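Long-range contact in possible thiamine biosynthesis enzyme (Candida albicans, PDB 2X7Q), which is of unknown function but has the generic periplasmic binding protein fold and, as a member of the SsuA/TauA solute-binding family, probably binds a small ligand: residues A[24-35]-A[239-250]. The protein carries 1 engineered substitution. Residues are numbered along the deposited sequence; the frame is centred on the assembly and turned at random.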
# COMPACT_ATOMS: atom_id res chain seq x y z
N GLU A 24 5.84 -6.10 5.27
CA GLU A 24 6.46 -6.39 3.98
C GLU A 24 7.82 -5.70 3.89
O GLU A 24 8.27 -5.06 4.84
CB GLU A 24 5.56 -5.94 2.83
CG GLU A 24 4.31 -6.77 2.65
CD GLU A 24 3.48 -6.34 1.46
OE1 GLU A 24 3.51 -5.14 1.12
OE2 GLU A 24 2.79 -7.19 0.87
N HIS A 25 8.48 -5.84 2.74
CA HIS A 25 9.77 -5.20 2.53
C HIS A 25 9.69 -3.68 2.67
O HIS A 25 10.65 -3.04 3.08
CB HIS A 25 10.34 -5.57 1.15
CG HIS A 25 9.30 -5.62 0.07
ND1 HIS A 25 9.25 -6.64 -0.86
CD2 HIS A 25 8.28 -4.79 -0.23
CE1 HIS A 25 8.24 -6.42 -1.69
NE2 HIS A 25 7.64 -5.31 -1.33
N PHE A 26 8.53 -3.12 2.35
CA PHE A 26 8.35 -1.67 2.41
C PHE A 26 8.42 -1.13 3.84
O PHE A 26 8.72 0.05 4.05
CB PHE A 26 7.02 -1.26 1.78
CG PHE A 26 6.98 -1.44 0.29
CD1 PHE A 26 6.22 -2.44 -0.28
CD2 PHE A 26 7.71 -0.60 -0.54
CE1 PHE A 26 6.18 -2.60 -1.65
CE2 PHE A 26 7.68 -0.76 -1.91
CZ PHE A 26 6.92 -1.77 -2.47
N SER A 27 8.15 -1.98 4.82
CA SER A 27 8.12 -1.56 6.21
C SER A 27 9.51 -1.50 6.82
O SER A 27 9.67 -1.19 8.00
CB SER A 27 7.23 -2.50 7.03
OG SER A 27 7.82 -3.78 7.15
N THR A 28 10.52 -1.81 6.01
CA THR A 28 11.91 -1.84 6.48
C THR A 28 12.33 -0.56 7.22
O THR A 28 12.84 -0.65 8.33
CB THR A 28 12.89 -2.14 5.32
OG1 THR A 28 12.71 -3.49 4.88
CG2 THR A 28 14.32 -1.95 5.78
N PRO A 29 12.13 0.61 6.60
CA PRO A 29 12.52 1.87 7.25
C PRO A 29 11.89 2.03 8.63
O PRO A 29 12.52 2.57 9.54
CB PRO A 29 11.98 2.94 6.30
CG PRO A 29 11.95 2.27 4.97
CD PRO A 29 11.58 0.84 5.26
N LEU A 30 10.65 1.58 8.79
CA LEU A 30 9.97 1.65 10.08
C LEU A 30 10.72 0.86 11.14
O LEU A 30 10.85 1.31 12.28
CB LEU A 30 8.53 1.13 9.96
CG LEU A 30 7.59 1.89 9.02
CD1 LEU A 30 6.23 1.22 8.97
CD2 LEU A 30 7.46 3.33 9.46
N PHE A 31 11.22 -0.31 10.75
CA PHE A 31 11.95 -1.17 11.68
C PHE A 31 13.25 -0.52 12.17
O PHE A 31 13.50 -0.47 13.37
CB PHE A 31 12.25 -2.52 11.03
CG PHE A 31 13.32 -3.31 11.74
CD1 PHE A 31 13.03 -3.98 12.91
CD2 PHE A 31 14.60 -3.37 11.22
CE1 PHE A 31 14.01 -4.70 13.57
CE2 PHE A 31 15.58 -4.10 11.87
CZ PHE A 31 15.29 -4.76 13.04
N PHE A 32 14.06 -0.05 11.23
CA PHE A 32 15.35 0.55 11.57
C PHE A 32 15.19 1.80 12.44
O PHE A 32 16.06 2.10 13.26
CB PHE A 32 16.15 0.87 10.31
CG PHE A 32 16.76 -0.34 9.65
CD1 PHE A 32 16.28 -0.82 8.44
CD2 PHE A 32 17.83 -1.00 10.25
CE1 PHE A 32 16.84 -1.93 7.84
CE2 PHE A 32 18.39 -2.12 9.65
CZ PHE A 32 17.90 -2.58 8.45
N ALA A 33 14.10 2.52 12.25
CA ALA A 33 13.80 3.68 13.09
C ALA A 33 13.66 3.27 14.55
O ALA A 33 14.05 4.01 15.45
CB ALA A 33 12.53 4.37 12.61
N GLN A 34 13.12 2.07 14.77
CA GLN A 34 12.96 1.53 16.11
C GLN A 34 14.28 0.93 16.61
O GLN A 34 14.65 1.11 17.77
CB GLN A 34 11.86 0.47 16.13
CG GLN A 34 11.62 -0.17 17.50
CD GLN A 34 10.56 -1.26 17.46
OE1 GLN A 34 9.42 -1.04 17.86
NE2 GLN A 34 10.94 -2.43 16.98
N GLN A 35 14.97 0.23 15.72
CA GLN A 35 16.26 -0.38 16.05
C GLN A 35 17.27 0.67 16.50
O GLN A 35 18.00 0.46 17.47
CB GLN A 35 16.81 -1.14 14.84
CG GLN A 35 18.14 -1.84 15.10
CD GLN A 35 18.78 -2.38 13.84
OE1 GLN A 35 18.78 -3.59 13.59
NE2 GLN A 35 19.32 -1.49 13.02
N GLU A 239 22.25 -4.08 5.45
CA GLU A 239 21.53 -4.56 6.62
C GLU A 239 20.06 -4.79 6.28
O GLU A 239 19.43 -5.71 6.80
CB GLU A 239 21.66 -3.56 7.77
CG GLU A 239 23.09 -3.27 8.17
CD GLU A 239 23.18 -2.24 9.28
OE1 GLU A 239 22.13 -1.85 9.83
OE2 GLU A 239 24.32 -1.82 9.60
N ALA A 240 19.53 -3.92 5.43
CA ALA A 240 18.14 -4.02 4.99
C ALA A 240 17.89 -5.35 4.30
O ALA A 240 16.89 -6.02 4.56
CB ALA A 240 17.80 -2.87 4.06
N ILE A 241 18.81 -5.74 3.42
CA ILE A 241 18.69 -7.00 2.70
C ILE A 241 18.69 -8.18 3.67
O ILE A 241 17.92 -9.13 3.50
CB ILE A 241 19.82 -7.18 1.67
CG1 ILE A 241 19.74 -6.09 0.59
CG2 ILE A 241 19.76 -8.55 1.04
CD1 ILE A 241 20.81 -6.20 -0.47
N GLU A 242 19.56 -8.13 4.67
CA GLU A 242 19.65 -9.19 5.67
C GLU A 242 18.38 -9.26 6.50
O GLU A 242 17.85 -10.34 6.73
CB GLU A 242 20.86 -8.96 6.58
CG GLU A 242 21.07 -10.07 7.61
CD GLU A 242 22.23 -9.78 8.56
OE1 GLU A 242 22.55 -8.59 8.77
OE2 GLU A 242 22.81 -10.74 9.10
N TYR A 243 17.90 -8.11 6.95
CA TYR A 243 16.69 -8.04 7.77
C TYR A 243 15.48 -8.60 7.03
O TYR A 243 14.74 -9.42 7.57
CB TYR A 243 16.41 -6.60 8.18
CG TYR A 243 15.00 -6.37 8.71
CD1 TYR A 243 14.66 -6.76 10.00
CD2 TYR A 243 14.02 -5.78 7.93
CE1 TYR A 243 13.37 -6.57 10.49
CE2 TYR A 243 12.74 -5.57 8.41
CZ TYR A 243 12.42 -5.97 9.69
OH TYR A 243 11.16 -5.77 10.17
N ILE A 244 15.28 -8.16 5.79
CA ILE A 244 14.13 -8.57 5.00
C ILE A 244 14.13 -10.07 4.73
O ILE A 244 13.10 -10.73 4.86
CB ILE A 244 14.07 -7.83 3.65
CG1 ILE A 244 13.94 -6.33 3.87
CG2 ILE A 244 12.93 -8.36 2.80
CD1 ILE A 244 13.94 -5.52 2.60
N SER A 245 15.29 -10.61 4.37
CA SER A 245 15.40 -12.01 3.99
C SER A 245 15.38 -12.95 5.20
O SER A 245 15.10 -14.14 5.05
CB SER A 245 16.66 -12.25 3.16
OG SER A 245 17.83 -11.88 3.88
N SER A 246 15.67 -12.42 6.38
CA SER A 246 15.74 -13.25 7.58
C SER A 246 14.47 -13.16 8.43
O SER A 246 14.27 -13.97 9.33
CB SER A 246 16.96 -12.87 8.43
OG SER A 246 16.86 -11.54 8.91
N ASN A 247 13.63 -12.18 8.14
CA ASN A 247 12.40 -11.98 8.90
C ASN A 247 11.13 -12.03 8.05
O ASN A 247 10.04 -12.25 8.56
CB ASN A 247 12.45 -10.65 9.67
CG ASN A 247 13.52 -10.64 10.74
OD1 ASN A 247 13.28 -11.04 11.88
ND2 ASN A 247 14.72 -10.19 10.38
N LEU A 248 11.29 -11.81 6.75
CA LEU A 248 10.15 -11.81 5.83
C LEU A 248 10.32 -12.86 4.73
O LEU A 248 11.42 -13.37 4.53
CB LEU A 248 9.96 -10.42 5.23
CG LEU A 248 9.83 -9.28 6.25
CD1 LEU A 248 9.76 -7.93 5.55
CD2 LEU A 248 8.62 -9.48 7.15
N ASP A 249 9.23 -13.16 4.04
CA ASP A 249 9.26 -14.20 3.01
C ASP A 249 9.88 -13.70 1.71
O ASP A 249 9.23 -13.64 0.67
CB ASP A 249 7.85 -14.72 2.73
CG ASP A 249 7.85 -15.99 1.89
OD1 ASP A 249 8.63 -16.91 2.21
OD2 ASP A 249 7.08 -16.06 0.92
N TYR A 250 11.16 -13.34 1.78
CA TYR A 250 11.91 -12.93 0.60
C TYR A 250 13.32 -13.49 0.68
O TYR A 250 13.94 -13.45 1.74
CB TYR A 250 11.98 -11.40 0.50
CG TYR A 250 10.64 -10.70 0.58
CD1 TYR A 250 9.91 -10.43 -0.58
CD2 TYR A 250 10.10 -10.31 1.80
CE1 TYR A 250 8.69 -9.78 -0.52
CE2 TYR A 250 8.88 -9.66 1.87
CZ TYR A 250 8.18 -9.40 0.71
OH TYR A 250 6.97 -8.76 0.78
O HOH W 1 8.64 -5.62 9.07
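Phe31 and Tyr243 lie face to face in an offset stack, their centroids 3.9 Å apart and their planes only 11° from parallel. In both residues CG stands anti to the backbone N (chi1 near 165°), which carries each ring out from its helix towards the other. Tyr243 CE1 sits over the middle of the Phe31 ring; the phenol oxygen lies over Phe31 CB and CG and is hydrogen-bonded to a water, 2.8 Å from Tyr243 OH, which donates to Ser27 OG. This bridge ties the tyrosine to the 3-10 segment 25-27 that leads into helix 28-35. Phe32 completes an aromatic cluster, its outer carbons resting obliquely on the first turn of helix 237-247, with CE1 4.0 Å from Ala240 CB. Thr28 OG1, already bonded to His25 O, approaches the edge of the Tyr243 ring and lies 3.3 Å from Ile244 CG1. At the other end the His25 and Tyr250 rings meet obliquely; Tyr250 OH, hydrogen-bonded to Thr180 OG1, merely packs above the imidazole towards its rim. Leu248 CD1 packs 3.3 Å from Glu24 O, and His25 N is buried without a polar partner. No direct hydrogen bond joins the segments, whose helices cross at 107°. Within the periplasmic binding protein fold, the contact packs the chain's first helix, following strand 17-21, against late helix 237-247, flanked by Trp258 stacked on His25, Tyr233 against Thr28 and Ala240, and Tyr94 of strand 88-95 against Pro29.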